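Local coordinates for protein prolyl oligopeptidase (Novosphingobium capsulatum, PDB 1YR2) that probably acts as a serine endopeptidase that hydrolyses oligopeptides on the carboxyl side of proline and also of alanine, at residues Phe377-His382 with Ser386-Phe391; Gly411-Pro416 with His420-Phe425; Thr429-Val434 with Pro504-Gly509; Thr433-Asp438 with Ala442-Trp447. All coordinates share one frame; numbering follows the deposited sequence.

Interaction 1 of 4, residues Phe377-His382 with Ser386-Phe391; sequences FASYIH and SQVLAF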
loop_
_atom_site.group_PDB
_atom_site.type_symbol
_atom_site.label_atom_id
_atom_site.label_comp_id
_atom_site.label_asym_id
_atom_site.label_seq_id
_atom_site.Cartn_x
_atom_site.Cartn_y
_atom_site.Cartn_z
ATOM N N PHE A 377 -10.948 11.943 -15.061
ATOM C CA PHE A 377 -10.954 11.780 -13.593
ATOM C C PHE A 377 -9.515 11.600 -13.117
ATOM O O PHE A 377 -8.850 10.582 -13.419
ATOM C CB PHE A 377 -11.867 10.616 -13.187
ATOM C CG PHE A 377 -13.296 10.884 -13.493
ATOM C CD1 PHE A 377 -14.073 11.661 -12.622
ATOM C CD2 PHE A 377 -13.804 10.533 -14.726
ATOM C CE1 PHE A 377 -15.385 11.976 -12.930
ATOM C CE2 PHE A 377 -15.086 10.841 -15.068
ATOM C CZ PHE A 377 -15.904 11.580 -14.176
ATOM N N ALA A 378 -9.056 12.535 -12.303
ATOM C CA ALA A 378 -7.632 12.657 -11.929
ATOM C C ALA A 378 -7.509 12.406 -10.433
ATOM O O ALA A 378 -8.107 13.133 -9.655
ATOM C CB ALA A 378 -7.122 14.041 -12.265
ATOM N N SER A 379 -6.801 11.331 -10.052
ATOM C CA SER A 379 -6.594 10.982 -8.670
ATOM C C SER A 379 -5.297 11.588 -8.107
ATOM O O SER A 379 -4.184 11.210 -8.497
ATOM C CB SER A 379 -6.581 9.452 -8.515
ATOM O OG SER A 379 -7.857 8.977 -8.834
ATOM N N TYR A 380 -5.477 12.519 -7.185
ATOM C CA TYR A 380 -4.420 13.250 -6.580
ATOM C C TYR A 380 -4.212 12.804 -5.149
ATOM O O TYR A 380 -5.158 12.302 -4.473
ATOM C CB TYR A 380 -4.738 14.763 -6.557
ATOM C CG TYR A 380 -4.647 15.456 -7.888
ATOM C CD1 TYR A 380 -3.439 15.911 -8.383
ATOM C CD2 TYR A 380 -5.797 15.665 -8.637
ATOM C CE1 TYR A 380 -3.380 16.578 -9.611
ATOM C CE2 TYR A 380 -5.752 16.265 -9.824
ATOM C CZ TYR A 380 -4.559 16.773 -10.318
ATOM O OH TYR A 380 -4.584 17.424 -11.557
ATOM N N ILE A 381 -3.007 13.064 -4.644
ATOM C CA ILE A 381 -2.756 12.964 -3.210
ATOM C C ILE A 381 -2.809 14.402 -2.676
ATOM O O ILE A 381 -1.893 15.205 -2.934
ATOM C CB ILE A 381 -1.425 12.303 -2.873
ATOM C CG1 ILE A 381 -1.330 10.880 -3.457
ATOM C CG2 ILE A 381 -1.274 12.213 -1.350
ATOM C CD1 ILE A 381 -2.433 9.979 -3.091
ATOM N N HIS A 382 -3.891 14.673 -1.961
ATOM C CA HIS A 382 -4.216 15.946 -1.351
ATOM C C HIS A 382 -4.212 15.826 0.188
ATOM O O HIS A 382 -5.078 15.215 0.775
ATOM C CB HIS A 382 -5.617 16.344 -1.832
ATOM C CG HIS A 382 -6.025 17.730 -1.430
ATOM N ND1 HIS A 382 -5.455 18.850 -1.990
ATOM C CD2 HIS A 382 -6.946 18.178 -0.535
ATOM C CE1 HIS A 382 -5.996 19.936 -1.450
ATOM N NE2 HIS A 382 -6.890 19.554 -0.551
ATOM N N SER A 386 -6.714 10.759 -0.792
ATOM C CA SER A 386 -7.098 10.936 -2.174
ATOM C C SER A 386 -8.093 12.093 -2.344
ATOM O O SER A 386 -8.983 12.281 -1.545
ATOM C CB SER A 386 -7.657 9.643 -2.773
ATOM O OG SER A 386 -6.641 8.663 -2.977
ATOM N N GLN A 387 -7.907 12.879 -3.405
ATOM C CA GLN A 387 -8.914 13.755 -3.950
ATOM C C GLN A 387 -9.001 13.439 -5.442
ATOM O O GLN A 387 -7.982 13.527 -6.143
ATOM C CB GLN A 387 -8.510 15.219 -3.793
ATOM C CG GLN A 387 -9.542 16.163 -4.353
ATOM C CD GLN A 387 -9.240 17.560 -4.026
ATOM O OE1 GLN A 387 -8.257 18.108 -4.517
ATOM N NE2 GLN A 387 -10.103 18.178 -3.211
ATOM N N VAL A 388 -10.192 13.083 -5.934
ATOM C CA VAL A 388 -10.384 12.754 -7.339
ATOM C C VAL A 388 -11.106 13.918 -7.985
ATOM O O VAL A 388 -12.243 14.218 -7.641
ATOM C CB VAL A 388 -11.176 11.445 -7.526
ATOM C CG1 VAL A 388 -11.298 11.118 -9.048
ATOM C CG2 VAL A 388 -10.505 10.258 -6.794
ATOM N N LEU A 389 -10.412 14.635 -8.873
ATOM C CA LEU A 389 -10.977 15.766 -9.561
ATOM C C LEU A 389 -11.461 15.405 -10.954
ATOM O O LEU A 389 -10.833 14.622 -11.676
ATOM C CB LEU A 389 -9.958 16.926 -9.606
ATOM C CG LEU A 389 -9.485 17.482 -8.264
ATOM C CD1 LEU A 389 -8.387 18.592 -8.413
ATOM C CD2 LEU A 389 -10.657 18.004 -7.512
ATOM N N ALA A 390 -12.572 16.023 -11.349
ATOM C CA ALA A 390 -13.160 15.815 -12.668
ATOM C C ALA A 390 -12.892 16.987 -13.555
ATOM O O ALA A 390 -12.874 18.154 -13.111
ATOM C CB ALA A 390 -14.676 15.605 -12.561
ATOM N N PHE A 391 -12.669 16.704 -14.831
ATOM C CA PHE A 391 -12.443 17.770 -15.835
ATOM C C PHE A 391 -13.126 17.368 -17.134
ATOM O O PHE A 391 -13.211 16.176 -17.441
ATOM C CB PHE A 391 -10.957 17.952 -16.143
ATOM C CG PHE A 391 -10.120 18.291 -14.968
ATOM C CD1 PHE A 391 -9.585 17.262 -14.171
ATOM C CD2 PHE A 391 -9.886 19.615 -14.594
ATOM C CE1 PHE A 391 -8.806 17.530 -13.088
ATOM C CE2 PHE A 391 -9.096 19.887 -13.446
ATOM C CZ PHE A 391 -8.551 18.785 -12.706
HETATM O O HOH W 1 -5.451 9.537 -5.097
#
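Phe377 meets Ala390 at the apolar centre on one face of this strand pair, its CE1 lying 3.7 Å from Ala390 CB, while Phe377 CB leans on Val388 CG1. Ser379 OG lies against the CG2 branch of the same valine. On the other face Tyr380 and Leu389 cross at about a right angle, Leu389 CD1 reaching Tyr380 CE2 at 3.8 Å. The Phe391 ring presents its edge to the methyl of Ala378, with CE1 4.0 Å from Ala378 CB. Between the faces runs an antiparallel beta hairpin, the two middle strands of a four-stranded propeller blade. Ala378 N bonds Leu389 O at 2.8 Å and Tyr380 N bonds Gln387 O at 2.9 Å, each answered by a bond in the reverse direction. Farther out, a water donates to Tyr380 O and accepts from Ser386 OG, which also bonds Ala409 N. At the polar edge His382 and Gln387 both put CG opposite the backbone N (chi1 -172° and 180°), which brings them out side by side, planes 19° apart, with Gln387 OE1 over one imidazole face, 3.8 Å from His382 CG. With an alanine here instead of His382, the Gln387 amide is likely to lose the ring it lies against, and Asp364 its hydrogen-bond partner ND1.

Interaction 2 of 4, residues Gly411-Pro416 with His420-Phe425; sequences GLSGRP and HAYLSF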
loop_
_atom_site.group_PDB
_atom_site.type_symbol
_atom_site.label_atom_id
_atom_site.label_comp_id
_atom_site.label_asym_id
_atom_site.label_seq_id
_atom_site.Cartn_x
_atom_site.Cartn_y
_atom_site.Cartn_z
ATOM N N GLY A 411 -8.025 2.470 -8.770
ATOM C CA GLY A 411 -8.297 2.603 -10.165
ATOM C C GLY A 411 -9.692 3.133 -10.486
ATOM O O GLY A 411 -10.607 3.253 -9.618
ATOM N N LEU A 412 -9.835 3.389 -11.750
ATOM C CA LEU A 412 -11.083 3.781 -12.366
ATOM C C LEU A 412 -11.318 2.815 -13.523
ATOM O O LEU A 412 -10.361 2.398 -14.182
ATOM C CB LEU A 412 -10.950 5.165 -12.925
ATOM C CG LEU A 412 -12.229 5.785 -13.492
ATOM C CD1 LEU A 412 -12.868 6.610 -12.417
ATOM C CD2 LEU A 412 -11.956 6.623 -14.714
ATOM N N SER A 413 -12.566 2.429 -13.741
ATOM C CA SER A 413 -12.925 1.728 -14.944
ATOM C C SER A 413 -14.128 2.439 -15.548
ATOM O O SER A 413 -14.939 3.091 -14.856
ATOM C CB SER A 413 -13.164 0.242 -14.686
ATOM O OG SER A 413 -14.336 -0.054 -13.929
ATOM N N GLY A 414 -14.173 2.372 -16.863
ATOM C CA GLY A 414 -15.201 3.041 -17.636
ATOM C C GLY A 414 -14.602 3.373 -18.992
ATOM O O GLY A 414 -13.430 3.127 -19.253
ATOM N N ARG A 415 -15.447 3.853 -19.867
ATOM C CA ARG A 415 -15.079 4.116 -21.247
ATOM C C ARG A 415 -15.678 5.483 -21.641
ATOM O O ARG A 415 -16.748 5.879 -21.154
ATOM C CB ARG A 415 -15.718 3.044 -22.135
ATOM C CG ARG A 415 -15.128 1.673 -22.045
ATOM C CD ARG A 415 -15.859 0.676 -22.949
ATOM N NE ARG A 415 -17.294 0.561 -22.615
ATOM C CZ ARG A 415 -18.221 0.036 -23.435
ATOM N NH1 ARG A 415 -17.870 -0.424 -24.637
ATOM N NH2 ARG A 415 -19.502 -0.045 -23.066
ATOM N N PRO A 416 -15.039 6.160 -22.572
ATOM C CA PRO A 416 -15.628 7.351 -23.153
ATOM C C PRO A 416 -16.974 6.997 -23.779
ATOM O O PRO A 416 -17.117 5.957 -24.385
ATOM C CB PRO A 416 -14.630 7.740 -24.248
ATOM C CG PRO A 416 -13.406 7.132 -23.909
ATOM C CD PRO A 416 -13.717 5.852 -23.160
ATOM N N HIS A 420 -21.733 4.449 -17.281
ATOM C CA HIS A 420 -21.431 3.649 -16.093
ATOM C C HIS A 420 -19.922 3.663 -15.937
ATOM O O HIS A 420 -19.175 3.261 -16.853
ATOM C CB HIS A 420 -21.931 2.210 -16.244
ATOM C CG HIS A 420 -23.415 2.110 -16.329
ATOM N ND1 HIS A 420 -24.246 2.667 -15.376
ATOM C CD2 HIS A 420 -24.221 1.606 -17.292
ATOM C CE1 HIS A 420 -25.507 2.485 -15.741
ATOM N NE2 HIS A 420 -25.514 1.829 -16.891
ATOM N N ALA A 421 -19.470 4.221 -14.832
ATOM C CA ALA A 421 -18.066 4.128 -14.444
ATOM C C ALA A 421 -17.937 3.577 -13.021
ATOM O O ALA A 421 -18.927 3.420 -12.318
ATOM C CB ALA A 421 -17.403 5.490 -14.566
ATOM N N TYR A 422 -16.721 3.259 -12.616
ATOM C CA TYR A 422 -16.442 2.574 -11.339
ATOM C C TYR A 422 -15.124 3.103 -10.795
ATOM O O TYR A 422 -14.221 3.424 -11.568
ATOM C CB TYR A 422 -16.347 1.063 -11.548
ATOM C CG TYR A 422 -17.604 0.548 -12.192
ATOM C CD1 TYR A 422 -18.713 0.216 -11.422
ATOM C CD2 TYR A 422 -17.744 0.561 -13.584
ATOM C CE1 TYR A 422 -19.934 -0.188 -12.023
ATOM C CE2 TYR A 422 -18.929 0.190 -14.197
ATOM C CZ TYR A 422 -20.026 -0.169 -13.412
ATOM O OH TYR A 422 -21.190 -0.523 -14.033
ATOM N N LEU A 423 -15.023 3.181 -9.476
ATOM C CA LEU A 423 -13.849 3.693 -8.771
ATOM C C LEU A 423 -13.572 2.763 -7.596
ATOM O O LEU A 423 -14.494 2.417 -6.852
ATOM C CB LEU A 423 -14.164 5.123 -8.275
ATOM C CG LEU A 423 -13.162 5.970 -7.532
ATOM C CD1 LEU A 423 -11.946 6.147 -8.396
ATOM C CD2 LEU A 423 -13.721 7.369 -7.353
ATOM N N SER A 424 -12.318 2.374 -7.400
ATOM C CA SER A 424 -11.921 1.553 -6.276
ATOM C C SER A 424 -11.532 2.456 -5.082
ATOM O O SER A 424 -10.749 3.383 -5.233
ATOM C CB SER A 424 -10.774 0.629 -6.695
ATOM O OG SER A 424 -10.391 -0.159 -5.583
ATOM N N PHE A 425 -12.090 2.180 -3.910
ATOM C CA PHE A 425 -11.928 3.042 -2.725
ATOM C C PHE A 425 -11.595 2.168 -1.518
ATOM O O PHE A 425 -12.235 1.099 -1.275
ATOM C CB PHE A 425 -13.197 3.817 -2.481
ATOM C CG PHE A 425 -13.172 4.661 -1.256
ATOM C CD1 PHE A 425 -12.551 5.877 -1.267
ATOM C CD2 PHE A 425 -13.761 4.225 -0.090
ATOM C CE1 PHE A 425 -12.554 6.681 -0.139
ATOM C CE2 PHE A 425 -13.730 5.013 1.079
ATOM C CZ PHE A 425 -13.147 6.236 1.047
HETATM O O HOH W 2 -17.725 5.074 -18.294
#
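Three backbone hydrogen bonds join Gly411-Ser413 to Tyr422-Ser424. Ser413 and Tyr422 form a hydrogen-bonded antiparallel pair, Ser413 N to Tyr422 O and Tyr422 N to Ser413 O, both 2.9 Å. Ser424 N reaches Gly411 O with the straightest of the three, 167° at the hydrogen. Weaker CA-H...O contacts fill in, Leu412 CA lying 3.3 Å from Tyr422 O. Toward the turn, a water accepts from Arg415 N and probably donates to His420 O, bridging the two chain ends beside the turn.

Apolar contact comes from Leu412 and Leu423, a non-hydrogen-bonded pair whose CD1 methyls meet at 4.2 Å. Both leucines set CG anti to the backbone N, and Leu423 CD1 also rests on Gly411 O. On the other face Ser413 OG sits 3.3 Å from Tyr422 CB; its hydrogen bond goes to Pro114 O, and Tyr422 OH is bonded by Arg116 NE. Gly414 has a positive phi (151°), where a side chain would be jammed against the preceding carbonyl and Ala421 CB.

The hairpin forms the first two strands of a propeller blade: strand 433-438 pairs with the far edge of 421-427, and strand 110-117 packs against Ser413.

Interaction 3 of 4, residues Thr429-Val434 with Pro504-Gly509; sequences TQPATV and PWFSAG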
loop_
_atom_site.group_PDB
_atom_site.type_symbol
_atom_site.label_atom_id
_atom_site.label_comp_id
_atom_site.label_asym_id
_atom_site.label_seq_id
_atom_site.Cartn_x
_atom_site.Cartn_y
_atom_site.Cartn_z
ATOM N N THR A 429 -11.464 2.028 7.676
ATOM C CA THR A 429 -12.647 1.232 8.019
ATOM C C THR A 429 -13.398 0.768 6.811
ATOM O O THR A 429 -14.579 0.388 6.903
ATOM C CB THR A 429 -13.598 2.042 8.890
ATOM O OG1 THR A 429 -13.866 3.295 8.222
ATOM C CG2 THR A 429 -12.880 2.400 10.201
ATOM N N GLN A 430 -12.718 0.730 5.685
ATOM C CA GLN A 430 -13.318 0.285 4.421
ATOM C C GLN A 430 -12.343 -0.565 3.644
ATOM O O GLN A 430 -11.448 -0.052 2.957
ATOM C CB GLN A 430 -13.787 1.493 3.624
ATOM C CG GLN A 430 -14.381 1.196 2.256
ATOM C CD GLN A 430 -15.611 0.369 2.373
ATOM O OE1 GLN A 430 -16.679 0.900 2.664
ATOM N NE2 GLN A 430 -15.477 -0.939 2.164
ATOM N N PRO A 431 -12.467 -1.887 3.718
ATOM C CA PRO A 431 -11.704 -2.721 2.802
ATOM C C PRO A 431 -12.004 -2.341 1.353
ATOM O O PRO A 431 -13.125 -1.921 1.056
ATOM C CB PRO A 431 -12.193 -4.140 3.127
ATOM C CG PRO A 431 -12.826 -4.030 4.479
ATOM C CD PRO A 431 -13.379 -2.663 4.570
ATOM N N ALA A 432 -11.022 -2.500 0.463
ATOM C CA ALA A 432 -11.109 -2.011 -0.895
ATOM C C ALA A 432 -12.431 -2.469 -1.472
ATOM O O ALA A 432 -12.779 -3.643 -1.394
ATOM C CB ALA A 432 -10.017 -2.538 -1.723
ATOM N N THR A 433 -13.129 -1.522 -2.052
ATOM C CA THR A 433 -14.436 -1.769 -2.600
ATOM C C THR A 433 -14.640 -1.035 -3.893
ATOM O O THR A 433 -14.083 0.057 -4.124
ATOM C CB THR A 433 -15.514 -1.360 -1.542
ATOM O OG1 THR A 433 -16.818 -1.753 -2.019
ATOM C CG2 THR A 433 -15.623 0.175 -1.360
ATOM N N VAL A 434 -15.438 -1.613 -4.770
ATOM C CA VAL A 434 -15.825 -0.924 -5.987
ATOM C C VAL A 434 -17.063 -0.051 -5.753
ATOM O O VAL A 434 -18.101 -0.543 -5.298
ATOM C CB VAL A 434 -16.097 -1.971 -7.113
ATOM C CG1 VAL A 434 -16.645 -1.271 -8.365
ATOM C CG2 VAL A 434 -14.818 -2.796 -7.420
ATOM N N PRO A 504 -4.380 6.495 3.537
ATOM C CA PRO A 504 -5.275 5.507 4.144
ATOM C C PRO A 504 -5.266 4.132 3.447
ATOM O O PRO A 504 -5.199 4.036 2.242
ATOM C CB PRO A 504 -6.665 6.161 4.025
ATOM C CG PRO A 504 -6.379 7.644 4.008
ATOM C CD PRO A 504 -5.114 7.732 3.162
ATOM N N TRP A 505 -5.394 3.089 4.246
ATOM C CA TRP A 505 -5.561 1.731 3.764
ATOM C C TRP A 505 -6.324 0.942 4.826
ATOM O O TRP A 505 -6.428 1.389 5.965
ATOM C CB TRP A 505 -4.210 1.090 3.457
ATOM C CG TRP A 505 -3.449 0.521 4.615
ATOM C CD1 TRP A 505 -3.359 -0.793 4.958
ATOM C CD2 TRP A 505 -2.666 1.237 5.571
ATOM N NE1 TRP A 505 -2.586 -0.940 6.093
ATOM C CE2 TRP A 505 -2.153 0.302 6.484
ATOM C CE3 TRP A 505 -2.375 2.590 5.769
ATOM C CZ2 TRP A 505 -1.337 0.662 7.545
ATOM C CZ3 TRP A 505 -1.541 2.956 6.829
ATOM C CH2 TRP A 505 -1.038 1.985 7.707
ATOM N N PHE A 506 -6.785 -0.230 4.459
ATOM C CA PHE A 506 -7.513 -1.070 5.397
ATOM C C PHE A 506 -6.579 -2.075 6.023
ATOM O O PHE A 506 -5.999 -2.903 5.322
ATOM C CB PHE A 506 -8.737 -1.785 4.743
ATOM C CG PHE A 506 -9.453 -2.660 5.720
ATOM C CD1 PHE A 506 -10.247 -2.107 6.659
ATOM C CD2 PHE A 506 -9.224 -4.027 5.751
ATOM C CE1 PHE A 506 -10.875 -2.886 7.662
ATOM C CE2 PHE A 506 -9.842 -4.830 6.721
ATOM C CZ PHE A 506 -10.667 -4.246 7.680
ATOM N N SER A 507 -6.446 -2.013 7.347
ATOM C CA SER A 507 -5.680 -2.938 8.143
ATOM C C SER A 507 -6.643 -3.690 9.052
ATOM O O SER A 507 -7.311 -3.062 9.880
ATOM C CB SER A 507 -4.713 -2.146 9.059
ATOM O OG SER A 507 -4.149 -2.974 10.045
ATOM N N ALA A 508 -6.674 -4.998 8.924
ATOM C CA ALA A 508 -7.483 -5.830 9.800
ATOM C C ALA A 508 -7.036 -5.699 11.273
ATOM O O ALA A 508 -7.860 -5.701 12.185
ATOM C CB ALA A 508 -7.438 -7.274 9.344
ATOM N N GLY A 509 -5.731 -5.607 11.518
ATOM C CA GLY A 509 -5.235 -5.354 12.857
ATOM C C GLY A 509 -5.717 -4.049 13.462
ATOM O O GLY A 509 -6.268 -4.044 14.558
#
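Where the beta-propeller meets the alpha/beta-hydrolase domain, Pro431 of the propeller lies on the ring of Phe506 in the loop leading into helix 508-514. The interaction is a CH-pi contact: Pro431 CG stands 3.6 Å from the centroid of the Phe506 ring and only 2° off the ring normal, so it sits almost exactly over the centre. The rest of the pyrrolidine spreads across the same face. Its CD lies 3.8 Å from Phe506 CD1, and its CB approaches Phe506 CD2 at 4.0 Å.

Phe506 carries its CG anti to the backbone N (chi1 179°), which swings the ring across to the proline. Nearer the backbone, Phe506 CB touches Pro431 CA and also Gln430 O, both at 3.7 Å. The carbonyl of Pro431 is held from its own chain: the Gln430 side chain curls forward and NE2 donates to Pro431 O at 2.8 Å, in the carbonyl plane on a lone pair and close to the plane of its own amide. Cutting Phe506 back to an alanine is likely to strip Pro431 of its aromatic cover and leave a gap at the domain boundary.

Around this pair, Tyr108 also touches Pro431 and Met511 of helix 508-514 touches Phe506. Ser507 is the N-cap of that helix, its OG accepting from Phe510 N, which probably helps fix the loop that presents Phe506. The chain turns a corner at Ala432, past which it enters strand 433-438 of the blade. Such a proline-aromatic contact belongs here to the interface between propeller and catalytic domain that defines the two-domain architecture of the prolyl oligopeptidase family.

Interaction 4 of 4, residues Thr433-Asp438 with Ala442-Trp447; sequences TVLALD and AKTTPW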
loop_
_atom_site.group_PDB
_atom_site.type_symbol
_atom_site.label_atom_id
_atom_site.label_comp_id
_atom_site.label_asym_id
_atom_site.label_seq_id
_atom_site.Cartn_x
_atom_site.Cartn_y
_atom_site.Cartn_z
ATOM N N THR A 433 -13.129 -1.522 -2.052
ATOM C CA THR A 433 -14.436 -1.769 -2.600
ATOM C C THR A 433 -14.640 -1.035 -3.893
ATOM O O THR A 433 -14.083 0.057 -4.124
ATOM C CB THR A 433 -15.514 -1.360 -1.542
ATOM O OG1 THR A 433 -16.818 -1.753 -2.019
ATOM C CG2 THR A 433 -15.623 0.175 -1.360
ATOM N N VAL A 434 -15.438 -1.613 -4.770
ATOM C CA VAL A 434 -15.825 -0.924 -5.987
ATOM C C VAL A 434 -17.063 -0.051 -5.753
ATOM O O VAL A 434 -18.101 -0.543 -5.298
ATOM C CB VAL A 434 -16.097 -1.971 -7.113
ATOM C CG1 VAL A 434 -16.645 -1.271 -8.365
ATOM C CG2 VAL A 434 -14.818 -2.796 -7.420
ATOM N N LEU A 435 -16.947 1.244 -6.017
ATOM C CA LEU A 435 -18.064 2.180 -6.064
ATOM C C LEU A 435 -18.515 2.432 -7.490
ATOM O O LEU A 435 -17.684 2.490 -8.404
ATOM C CB LEU A 435 -17.637 3.536 -5.492
ATOM C CG LEU A 435 -17.083 3.506 -4.063
ATOM C CD1 LEU A 435 -16.598 4.953 -3.732
ATOM C CD2 LEU A 435 -18.101 2.990 -3.068
ATOM N N ALA A 436 -19.808 2.687 -7.679
ATOM C CA ALA A 436 -20.301 3.086 -8.989
ATOM C C ALA A 436 -20.100 4.597 -9.044
ATOM O O ALA A 436 -20.305 5.293 -8.039
ATOM C CB ALA A 436 -21.784 2.731 -9.165
ATOM N N LEU A 437 -19.607 5.075 -10.175
ATOM C CA LEU A 437 -19.365 6.485 -10.417
ATOM C C LEU A 437 -20.221 6.921 -11.582
ATOM O O LEU A 437 -20.175 6.323 -12.627
ATOM C CB LEU A 437 -17.879 6.708 -10.739
ATOM C CG LEU A 437 -17.470 8.055 -11.290
ATOM C CD1 LEU A 437 -17.644 9.127 -10.244
ATOM C CD2 LEU A 437 -16.020 7.955 -11.810
ATOM N N ASP A 438 -21.019 7.966 -11.400
ATOM C CA ASP A 438 -21.751 8.581 -12.504
ATOM C C ASP A 438 -20.878 9.719 -12.989
ATOM O O ASP A 438 -20.710 10.720 -12.313
ATOM C CB ASP A 438 -23.091 9.115 -12.018
ATOM C CG ASP A 438 -23.903 9.764 -13.139
ATOM O OD1 ASP A 438 -23.364 9.997 -14.231
ATOM O OD2 ASP A 438 -25.077 10.089 -12.984
ATOM N N ALA A 442 -20.282 13.245 -11.218
ATOM C CA ALA A 442 -19.090 13.035 -10.411
ATOM C C ALA A 442 -19.493 12.565 -9.007
ATOM O O ALA A 442 -18.889 12.946 -8.019
ATOM C CB ALA A 442 -18.239 14.318 -10.376
ATOM N N LYS A 443 -20.500 11.694 -8.945
ATOM C CA LYS A 443 -20.972 11.139 -7.685
ATOM C C LYS A 443 -20.806 9.625 -7.633
ATOM O O LYS A 443 -21.095 8.904 -8.587
ATOM C CB LYS A 443 -22.444 11.467 -7.499
ATOM C CG LYS A 443 -22.790 12.950 -7.235
ATOM C CD LYS A 443 -24.317 13.094 -7.044
ATOM C CE LYS A 443 -24.721 14.372 -6.275
ATOM N NZ LYS A 443 -24.003 15.577 -6.814
ATOM N N THR A 444 -20.329 9.151 -6.500
ATOM C CA THR A 444 -20.215 7.733 -6.253
ATOM C C THR A 444 -21.390 7.260 -5.439
ATOM O O THR A 444 -21.956 7.997 -4.644
ATOM C CB THR A 444 -18.909 7.383 -5.561
ATOM O OG1 THR A 444 -18.774 8.094 -4.317
ATOM C CG2 THR A 444 -17.715 7.808 -6.431
ATOM N N THR A 445 -21.724 6.001 -5.659
ATOM C CA THR A 445 -22.761 5.286 -4.951
ATOM C C THR A 445 -22.283 3.857 -4.822
ATOM O O THR A 445 -21.360 3.421 -5.523
ATOM C CB THR A 445 -24.110 5.263 -5.739
ATOM O OG1 THR A 445 -23.874 4.883 -7.092
ATOM C CG2 THR A 445 -24.716 6.580 -5.869
ATOM N N PRO A 446 -22.904 3.097 -3.952
ATOM C CA PRO A 446 -22.554 1.665 -3.850
ATOM C C PRO A 446 -22.810 0.859 -5.109
ATOM O O PRO A 446 -23.771 1.095 -5.820
ATOM C CB PRO A 446 -23.434 1.178 -2.677
ATOM C CG PRO A 446 -23.732 2.427 -1.927
ATOM C CD PRO A 446 -23.892 3.522 -2.947
ATOM N N TRP A 447 -21.940 -0.114 -5.384
ATOM C CA TRP A 447 -22.152 -1.063 -6.452
ATOM C C TRP A 447 -22.533 -2.405 -5.807
ATOM O O TRP A 447 -23.501 -2.476 -5.055
ATOM C CB TRP A 447 -20.899 -1.118 -7.350
ATOM C CG TRP A 447 -21.096 -1.923 -8.590
ATOM C CD1 TRP A 447 -22.100 -1.754 -9.527
ATOM C CD2 TRP A 447 -20.327 -3.062 -9.038
ATOM N NE1 TRP A 447 -21.995 -2.713 -10.500
ATOM C CE2 TRP A 447 -20.933 -3.533 -10.225
ATOM C CE3 TRP A 447 -19.186 -3.720 -8.563
ATOM C CZ2 TRP A 447 -20.428 -4.627 -10.945
ATOM C CZ3 TRP A 447 -18.679 -4.816 -9.255
ATOM C CH2 TRP A 447 -19.320 -5.265 -10.444
HETATM O O HOH W 3 -19.896 -0.346 -3.241
#
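The indole of Trp447 meets Val434 CG1, which approaches its six-membered ring obliquely with CE3 3.5 Å away; the two side chains lie side by side and point the same way. Setting Trp447 CG anti to the backbone N (chi1 -172°) brings the indole alongside Val434, and it also meets the Tyr422 ring edge-to-face. At its root, Trp447 CB lies 3.5 Å from Val434 O, and a water links Val434 O to Trp447 N.

Next come the branched side chains. Leu435 CD1 packs on Thr444 CB at 3.8 Å, and Leu437, the non-hydrogen-bonded partner of Thr444, brings CD1 to Thr444 CG2, while Thr444 OG1 bonds Ser402 O. The methyl of Ala436 lies beside Thr445 OG1.

The backbone closes the hairpin antiparallel. Ala436 N bonds Thr445 O at 2.8 Å and Thr445 N returns to Ala436 O. Asp438 N bonds Lys443 O at 3.0 Å, and Asp438 O takes Ala442 N, so two residues face one: a G1 beta bulge, with Ala442 at a positive phi of 63°. Asp438 OD1 accepts from Ala440 N in the turn. Four backbone bonds and a bridging water thus carry the polar part of the contact, while the side chains that cross it add mainly apolar packing.

Overall arrangement
Following the chain, interaction 1 closes first, a short hairpin between the middle strands of one propeller blade. Interaction 2 then closes the hairpin that opens the next blade, and touches interaction 1 through Phe377 and Leu412. From strand 421-427 the chain passes to 429-434, whose last two residues, Thr433 and Val434, also begin interaction 4. Interactions 3 and 4 thus set out from the same stretch: 4 returns at once to 442-447, completing the blade begun by interaction 2, with strands 421-427 and 433-438 side by side, while 3 spans a much longer loop to 504-509. Three contacts therefore build neighbouring blades, whereas interaction 3 ties the propeller to the hydrolase domain.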